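Local structure of SusD homolog (Bacteroides thetaiotaomicron, 3SGH) at residues Asn34-Glu38 against Ile39-Trp43; Tyr240-Val243 against Ser244-Glu248; Glu203-Tyr206 against Ala207-Lys210. The protein probably binds sugars at the cell surface as a SusD-like outer-membrane lipoprotein. All coordinates share one frame; numbering follows the deposited sequence.

Contact 1 of 3, residues Asn34-Glu38 against Ile39-Trp43; sequences NACQE and INCMW
Asn40 and Cys36 share the shortest hydrogen bond of this helix end, with Asn40 N 2.7 Å from Cys36 O. The bond is bent, with 140° at the hydrogen. One residue earlier, Ile39 N bonds to Ala35 O at 2.9 Å, and there the angle is a straighter 162°. One residue later, Cys41 N bonds to Gln37 O at 3.0 Å. The i to i+4 ladder thus becomes skewed where helix 33-40 stops, and Cys41 is the first residue to leave helical backbone angles.

Cys36 and Asn40 also meet through their side chains. With chi1 at -170°, the thiol swings away from its own backbone N and lies beside the Asn40 amide. Asn40 ND2 points almost straight at Cys36 SG, a weak bond of 3.6 Å. The stronger partner of ND2 is Ala29 O. Cys41 SG lies 4.3 Å from Cys36 SG, too far for a disulfide, and the two thiols are in apolar contact.

Gln37 reaches out as an extended chain and crosses the bent chain of selenomethionine Met42. Gln37 CG passes 3.9 Å from Met42 SE. A water accepts from Gln37 NE2 and donates to Cys41 O, 2.9 Å from each, so the last helical turn is tied to the residue after it. The same NE2 also bonds to Glu248. Beyond the turn, Trp43 lays one face of its indole over Ile39 O, and its NE1 bonds to Ser76. The Glu38 carboxylate forms a salt bridge with Arg79.

Helix 33-40 packs among several neighbours. Cys36, Gln37, Asn40 and Cys41 face helix 239-245. Ala35 and Ile39 lean on helix 75-84, while Ile39 and Trp43 reach helix 100-120.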
loop_
_atom_site.group_PDB
_atom_site.type_symbol
_atom_site.label_atom_id
_atom_site.label_comp_id
_atom_site.label_asym_id
_atom_site.label_seq_id
_atom_site.Cartn_x
_atom_site.Cartn_y
_atom_site.Cartn_z
ATOM N N ASN A 34 -11.954 1.614 -12.555
ATOM C CA ASN A 34 -10.697 1.384 -13.278
ATOM C C ASN A 34 -9.476 1.815 -12.482
ATOM O O ASN A 34 -8.468 1.128 -12.513
ATOM C CB ASN A 34 -10.737 2.101 -14.616
ATOM C CG ASN A 34 -11.974 1.699 -15.433
ATOM O OD1 ASN A 34 -12.821 2.527 -15.727
ATOM N ND2 ASN A 34 -12.103 0.416 -15.716
ATOM N N ALA A 35 -9.572 2.922 -11.760
ATOM C CA ALA A 35 -8.524 3.320 -10.802
ATOM C C ALA A 35 -8.300 2.199 -9.787
ATOM O O ALA A 35 -7.164 1.866 -9.489
ATOM C CB ALA A 35 -8.937 4.622 -10.069
ATOM N N CYS A 36 -9.409 1.652 -9.259
ATOM C CA CYS A 36 -9.366 0.544 -8.304
ATOM C C CYS A 36 -8.649 -0.676 -8.896
ATOM O O CYS A 36 -7.744 -1.231 -8.275
ATOM C CB CYS A 36 -10.769 0.195 -7.802
ATOM S SG CYS A 36 -10.724 -0.948 -6.426
ATOM N N GLN A 37 -9.003 -1.060 -10.113
ATOM C CA GLN A 37 -8.336 -2.186 -10.721
ATOM C C GLN A 37 -6.854 -1.898 -10.883
ATOM O O GLN A 37 -6.018 -2.718 -10.497
ATOM C CB GLN A 37 -8.918 -2.592 -12.049
ATOM C CG GLN A 37 -8.143 -3.838 -12.613
ATOM C CD GLN A 37 -8.933 -4.559 -13.700
ATOM O OE1 GLN A 37 -9.418 -3.925 -14.658
ATOM N NE2 GLN A 37 -9.061 -5.875 -13.551
ATOM N N GLU A 38 -6.563 -0.717 -11.411
ATOM C CA GLU A 38 -5.162 -0.376 -11.768
ATOM C C GLU A 38 -4.238 -0.309 -10.556
ATOM O O GLU A 38 -3.122 -0.820 -10.587
ATOM C CB GLU A 38 -5.117 0.930 -12.546
ATOM C CG GLU A 38 -5.805 0.820 -13.932
ATOM C CD GLU A 38 -6.089 2.209 -14.569
ATOM O OE1 GLU A 38 -5.633 3.225 -14.030
ATOM O OE2 GLU A 38 -6.763 2.244 -15.610
ATOM N N ILE A 39 -4.706 0.316 -9.478
ATOM C CA ILE A 39 -3.902 0.515 -8.295
ATOM C C ILE A 39 -4.094 -0.571 -7.243
ATOM O O ILE A 39 -3.136 -0.964 -6.581
ATOM C CB ILE A 39 -4.198 1.941 -7.702
ATOM C CG1 ILE A 39 -3.821 3.035 -8.723
ATOM C CG2 ILE A 39 -3.497 2.167 -6.310
ATOM C CD1 ILE A 39 -2.287 3.183 -8.987
ATOM N N ASN A 40 -5.332 -1.003 -7.044
ATOM C CA ASN A 40 -5.652 -1.916 -5.979
ATOM C C ASN A 40 -5.717 -3.372 -6.404
ATOM O O ASN A 40 -5.726 -4.217 -5.528
ATOM C CB ASN A 40 -6.973 -1.537 -5.302
ATOM C CG ASN A 40 -6.895 -0.197 -4.583
ATOM O OD1 ASN A 40 -5.855 0.146 -4.020
ATOM N ND2 ASN A 40 -7.983 0.552 -4.586
ATOM N N CYS A 41 -5.734 -3.690 -7.698
ATOM C CA CYS A 41 -5.975 -5.080 -8.135
ATOM C C CYS A 41 -5.106 -5.634 -9.251
ATOM O O CYS A 41 -5.504 -6.636 -9.898
ATOM C CB CYS A 41 -7.446 -5.242 -8.560
ATOM S SG CYS A 41 -8.747 -4.642 -7.389
HETATM N N MSE A 42 -3.924 -5.061 -9.467
HETATM C CA MSE A 42 -3.028 -5.475 -10.551
HETATM C C MSE A 42 -1.660 -5.823 -9.956
HETATM O O MSE A 42 -1.471 -6.924 -9.417
HETATM C CB MSE A 42 -2.928 -4.385 -11.657
HETATM C CG MSE A 42 -4.225 -4.180 -12.462
HETATM SE SE MSE A 42 -4.851 -5.710 -13.500
HETATM C CE MSE A 42 -3.825 -5.467 -15.149
ATOM N N TRP A 43 -0.717 -4.882 -10.030
ATOM C CA TRP A 43 0.556 -5.084 -9.353
ATOM C C TRP A 43 0.367 -5.271 -7.859
ATOM O O TRP A 43 1.251 -5.799 -7.180
ATOM C CB TRP A 43 1.591 -3.956 -9.629
ATOM C CG TRP A 43 1.060 -2.590 -9.293
ATOM C CD1 TRP A 43 0.519 -1.702 -10.162
ATOM C CD2 TRP A 43 0.963 -1.988 -7.996
ATOM N NE1 TRP A 43 0.079 -0.598 -9.501
ATOM C CE2 TRP A 43 0.336 -0.737 -8.169
ATOM C CE3 TRP A 43 1.322 -2.389 -6.701
ATOM C CZ2 TRP A 43 0.035 0.120 -7.087
ATOM C CZ3 TRP A 43 1.023 -1.521 -5.620
ATOM C CH2 TRP A 43 0.413 -0.285 -5.835
HETATM O O HOH W 1 -7.890 -7.386 -11.356
#

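Contact 2 of 3, residues Tyr240-Val243 against Ser244-Glu248; sequences YAIV and SGWPE
Two torsions lay the indole of Trp246 against Ile242 and Val243. Its chi1 of -68° keeps CG beside the backbone N, and chi2 of -23° turns a ring face to the preceding helical turn. Ile242 O sits 3.3 Å above that face, toward the rim. Val243 CA lies over the same ring, 4.0 Å from the centroid of the six-membered part and 19° off its normal, a CH-pi contact. Ile242 CG2 touches Trp246 CZ2 at 3.7 Å, and Val243 CG2 reaches Trp246 CZ3 at 4.0 Å. The ring therefore rests on both backbone and side chains of the turn before it.

Val243 O takes two backbone bonds. It accepts Trp246 N at 3.2 Å and Glu248 N at 2.9 Å. The two donors come from opposite faces of the carbonyl plane. Pro247 CA adds a CH···O contact to the same oxygen. Further back, Ser244 N makes a regular helical bond to Tyr240 O at 2.8 Å. Gly245 N bonds to Ala241 O and, weakly, to Ile242 O. Tyr240 packs on Cys36 and Asn40 of helix 33-40.

The peptide before Pro247 is cis, and proline offers no N-H. The i to i+5 bond from Glu248 N to Val243 O closes a wider turn as the chain leaves the helix. This turn, with its cis-proline, leads from helix 239-245 into strand 249-251, which pairs antiparallel with strand 50-52.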
loop_
_atom_site.group_PDB
_atom_site.type_symbol
_atom_site.label_atom_id
_atom_site.label_comp_id
_atom_site.label_asym_id
_atom_site.label_seq_id
_atom_site.Cartn_x
_atom_site.Cartn_y
_atom_site.Cartn_z
ATOM N N TYR A 240 -14.056 -2.080 -5.722
ATOM C CA TYR A 240 -13.766 -3.501 -5.505
ATOM C C TYR A 240 -14.971 -4.335 -5.845
ATOM O O TYR A 240 -14.819 -5.402 -6.430
ATOM C CB TYR A 240 -13.329 -3.780 -4.086
ATOM C CG TYR A 240 -11.898 -3.411 -3.685
ATOM C CD1 TYR A 240 -10.798 -4.117 -4.139
ATOM C CD2 TYR A 240 -11.674 -2.362 -2.784
ATOM C CE1 TYR A 240 -9.550 -3.831 -3.742
ATOM C CE2 TYR A 240 -10.395 -2.066 -2.355
ATOM C CZ TYR A 240 -9.333 -2.805 -2.817
ATOM O OH TYR A 240 -8.045 -2.549 -2.388
ATOM N N ALA A 241 -16.161 -3.861 -5.485
ATOM C CA ALA A 241 -17.367 -4.647 -5.734
ATOM C C ALA A 241 -17.584 -4.800 -7.257
ATOM O O ALA A 241 -18.007 -5.863 -7.726
ATOM C CB ALA A 241 -18.551 -4.035 -5.072
ATOM N N ILE A 242 -17.250 -3.751 -8.013
ATOM C CA ILE A 242 -17.365 -3.802 -9.468
ATOM C C ILE A 242 -16.306 -4.813 -10.028
ATOM O O ILE A 242 -16.679 -5.718 -10.772
ATOM C CB ILE A 242 -17.253 -2.400 -10.118
ATOM C CG1 ILE A 242 -18.422 -1.502 -9.621
ATOM C CG2 ILE A 242 -17.259 -2.550 -11.698
ATOM C CD1 ILE A 242 -18.225 0.029 -9.848
ATOM N N VAL A 243 -15.025 -4.620 -9.717
ATOM C CA VAL A 243 -13.963 -5.512 -10.202
ATOM C C VAL A 243 -14.256 -6.961 -9.798
ATOM O O VAL A 243 -14.169 -7.898 -10.610
ATOM C CB VAL A 243 -12.591 -5.015 -9.764
ATOM C CG1 VAL A 243 -11.466 -5.916 -10.303
ATOM C CG2 VAL A 243 -12.393 -3.553 -10.247
ATOM N N SER A 244 -14.718 -7.136 -8.566
ATOM C CA SER A 244 -14.960 -8.473 -8.032
ATOM C C SER A 244 -16.151 -9.154 -8.734
ATOM O O SER A 244 -16.195 -10.388 -8.861
ATOM C CB SER A 244 -15.217 -8.395 -6.526
ATOM O OG SER A 244 -15.525 -9.637 -5.921
ATOM N N GLY A 245 -17.110 -8.342 -9.157
ATOM C CA GLY A 245 -18.297 -8.812 -9.839
ATOM C C GLY A 245 -18.046 -9.265 -11.267
ATOM O O GLY A 245 -18.810 -10.074 -11.795
ATOM N N TRP A 246 -16.976 -8.785 -11.884
ATOM C CA TRP A 246 -16.683 -9.115 -13.282
ATOM C C TRP A 246 -16.594 -10.594 -13.677
ATOM O O TRP A 246 -17.238 -10.974 -14.674
ATOM C CB TRP A 246 -15.506 -8.296 -13.816
ATOM C CG TRP A 246 -15.778 -6.836 -13.954
ATOM C CD1 TRP A 246 -16.998 -6.223 -14.089
ATOM C CD2 TRP A 246 -14.800 -5.802 -14.034
ATOM N NE1 TRP A 246 -16.817 -4.854 -14.188
ATOM C CE2 TRP A 246 -15.471 -4.591 -14.182
ATOM C CE3 TRP A 246 -13.400 -5.788 -13.965
ATOM C CZ2 TRP A 246 -14.803 -3.389 -14.279
ATOM C CZ3 TRP A 246 -12.751 -4.615 -14.069
ATOM C CH2 TRP A 246 -13.451 -3.414 -14.214
ATOM N N PRO A 247 -15.864 -11.458 -12.918
ATOM C CA PRO A 247 -14.932 -11.179 -11.791
ATOM C C PRO A 247 -13.504 -11.064 -12.269
ATOM O O PRO A 247 -13.140 -11.764 -13.207
ATOM C CB PRO A 247 -15.044 -12.440 -10.915
ATOM C CG PRO A 247 -15.377 -13.562 -11.907
ATOM C CD PRO A 247 -16.118 -12.902 -13.079
ATOM N N GLU A 248 -12.700 -10.201 -11.656
ATOM C CA GLU A 248 -11.283 -10.131 -11.957
ATOM C C GLU A 248 -10.382 -9.976 -10.733
ATOM O O GLU A 248 -9.184 -9.831 -10.898
ATOM C CB GLU A 248 -10.999 -9.063 -13.029
ATOM C CG GLU A 248 -11.601 -9.441 -14.408
ATOM C CD GLU A 248 -11.259 -8.493 -15.538
ATOM O OE1 GLU A 248 -10.407 -7.588 -15.365
ATOM O OE2 GLU A 248 -11.852 -8.701 -16.623
#

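Contact 3 of 3, residues Glu203-Tyr206 against Ala207-Lys210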
loop_
_atom_site.group_PDB
_atom_site.type_symbol
_atom_site.label_atom_id
_atom_site.label_comp_id
_atom_site.label_asym_id
_atom_site.label_seq_id
_atom_site.Cartn_x
_atom_site.Cartn_y
_atom_site.Cartn_z
ATOM N N GLU A 203 18.627 5.425 4.399
ATOM C CA GLU A 203 19.005 6.613 5.188
ATOM C C GLU A 203 18.591 6.525 6.664
ATOM O O GLU A 203 17.613 7.180 7.113
ATOM C CB GLU A 203 18.445 7.883 4.546
ATOM C CG GLU A 203 19.062 8.220 3.197
ATOM C CD GLU A 203 18.748 9.616 2.736
ATOM O OE1 GLU A 203 17.626 10.086 3.032
ATOM O OE2 GLU A 203 19.604 10.245 2.068
ATOM N N PRO A 204 19.326 5.725 7.427
ATOM C CA PRO A 204 18.852 5.433 8.779
ATOM C C PRO A 204 18.764 6.635 9.682
ATOM O O PRO A 204 17.850 6.737 10.505
ATOM C CB PRO A 204 19.884 4.435 9.316
ATOM C CG PRO A 204 20.835 4.155 8.258
ATOM C CD PRO A 204 20.377 4.790 6.996
ATOM N N GLU A 205 19.705 7.555 9.544
ATOM C CA GLU A 205 19.700 8.679 10.483
ATOM C C GLU A 205 18.702 9.751 10.051
ATOM O O GLU A 205 17.936 10.228 10.902
ATOM C CB GLU A 205 21.101 9.212 10.767
ATOM C CG GLU A 205 22.077 8.130 11.339
ATOM C CD GLU A 205 21.544 7.366 12.567
ATOM O OE1 GLU A 205 21.108 8.015 13.548
ATOM O OE2 GLU A 205 21.583 6.110 12.541
ATOM N N TYR A 206 18.616 10.077 8.765
ATOM C CA TYR A 206 17.593 11.027 8.279
ATOM C C TYR A 206 16.189 10.482 8.594
ATOM O O TYR A 206 15.312 11.216 9.039
ATOM C CB TYR A 206 17.757 11.274 6.786
ATOM C CG TYR A 206 16.756 12.196 6.150
ATOM C CD1 TYR A 206 17.011 13.560 6.024
ATOM C CD2 TYR A 206 15.574 11.713 5.625
ATOM C CE1 TYR A 206 16.085 14.404 5.398
ATOM C CE2 TYR A 206 14.689 12.531 5.004
ATOM C CZ TYR A 206 14.914 13.847 4.891
ATOM O OH TYR A 206 13.953 14.628 4.260
ATOM N N ALA A 207 15.997 9.184 8.372
ATOM C CA ALA A 207 14.728 8.532 8.659
ATOM C C ALA A 207 14.338 8.628 10.145
ATOM O O ALA A 207 13.188 8.898 10.491
ATOM C CB ALA A 207 14.738 7.088 8.217
ATOM N N GLN A 208 15.271 8.310 11.024
ATOM C CA GLN A 208 15.039 8.423 12.437
ATOM C C GLN A 208 14.565 9.820 12.830
ATOM O O GLN A 208 13.608 9.962 13.621
ATOM C CB GLN A 208 16.282 8.051 13.263
ATOM C CG GLN A 208 16.049 8.193 14.764
ATOM C CD GLN A 208 17.190 7.605 15.630
ATOM O OE1 GLN A 208 18.194 7.143 15.108
ATOM N NE2 GLN A 208 17.016 7.636 16.958
ATOM N N THR A 209 15.264 10.837 12.352
ATOM C CA THR A 209 14.874 12.207 12.642
ATOM C C THR A 209 13.459 12.520 12.218
ATOM O O THR A 209 12.652 13.047 12.994
ATOM C CB THR A 209 15.833 13.195 11.991
ATOM O OG1 THR A 209 17.127 12.988 12.536
ATOM C CG2 THR A 209 15.415 14.652 12.313
ATOM N N LYS A 210 13.114 12.182 10.984
ATOM C CA LYS A 210 11.743 12.388 10.540
ATOM C C LYS A 210 10.690 11.576 11.338
ATOM O O LYS A 210 9.592 12.103 11.666
ATOM C CB LYS A 210 11.591 12.054 9.054
ATOM C CG LYS A 210 12.389 12.963 8.137
ATOM C CD LYS A 210 11.862 14.375 8.152
ATOM C CE LYS A 210 12.570 15.296 7.194
ATOM N NZ LYS A 210 13.596 16.154 7.836
HETATM O O HOH W 2 15.663 14.058 9.034
#
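Tyr206, Ala207 and Lys210 bury the most surface in these first two turns of helix 204-217. The aliphatic chain of Lys210 runs up against the phenol of Tyr206, with CG over one ring face. Further along, Lys210 CE comes within 3.6 Å of Tyr206 CZ and 3.3 Å of Tyr206 OH. The lysine chi1 of -64° sets CG beside the backbone N, and a bend at chi2 (-67°) brings CE to the phenol. A second bend at chi4 (-100°) leaves the ammonium group near the ring. A water joins the two residues, donating to Tyr206 O at 2.9 Å and accepting from Lys210 NZ at 3.2 Å. Tyr206 O also takes Lys210 N at 3.1 Å, a nearly straight bond, so this carbonyl oxygen has two donors.

Ala207 is the buried member. Its methyl CB packs against Glu203 O at 3.1 Å, and its N-H bonds to the same oxygen, with Ala207 N 2.9 Å from Glu203 O. Glu203 occupies the N-cap position, and Pro204 follows it in the first turn. The chain is an alpha-alpha superhelix of a TPR-clan family, and helix 204-217, next after helix 181-198, is probably part of it.

The regular ladder continues with Gln208 N on Pro204 O and Thr209 N on Glu205 O. The carboxylate of Glu203 turns to His145 and Gln141, and the amide of Gln208 to Gln212. The ring of Tyr206 also stacks with His145, and Lys210 leans on Lys192 and Ala196 of helix 181-198.

Contacts 1 and 2 are neighbours, with centres about 11 Å apart on the same side of the chain's centre. They meet directly. Gln37 NE2 is 2.8 Å from Glu248 OE1, probably a hydrogen bond, and Tyr240 OH packs 3.3 Å from Asn40 CB. Helix 33-40 is thus joined to helix 239-245 and to the turn after it. Contact 3 lies on the opposite side of the chain's centre. Its centre is about 31 Å from that of contact 1 and about 41 Å from that of contact 2. Nearest atoms are about 21 Å and 27 Å away, so it touches neither. No ligand site can be assigned to the contacts.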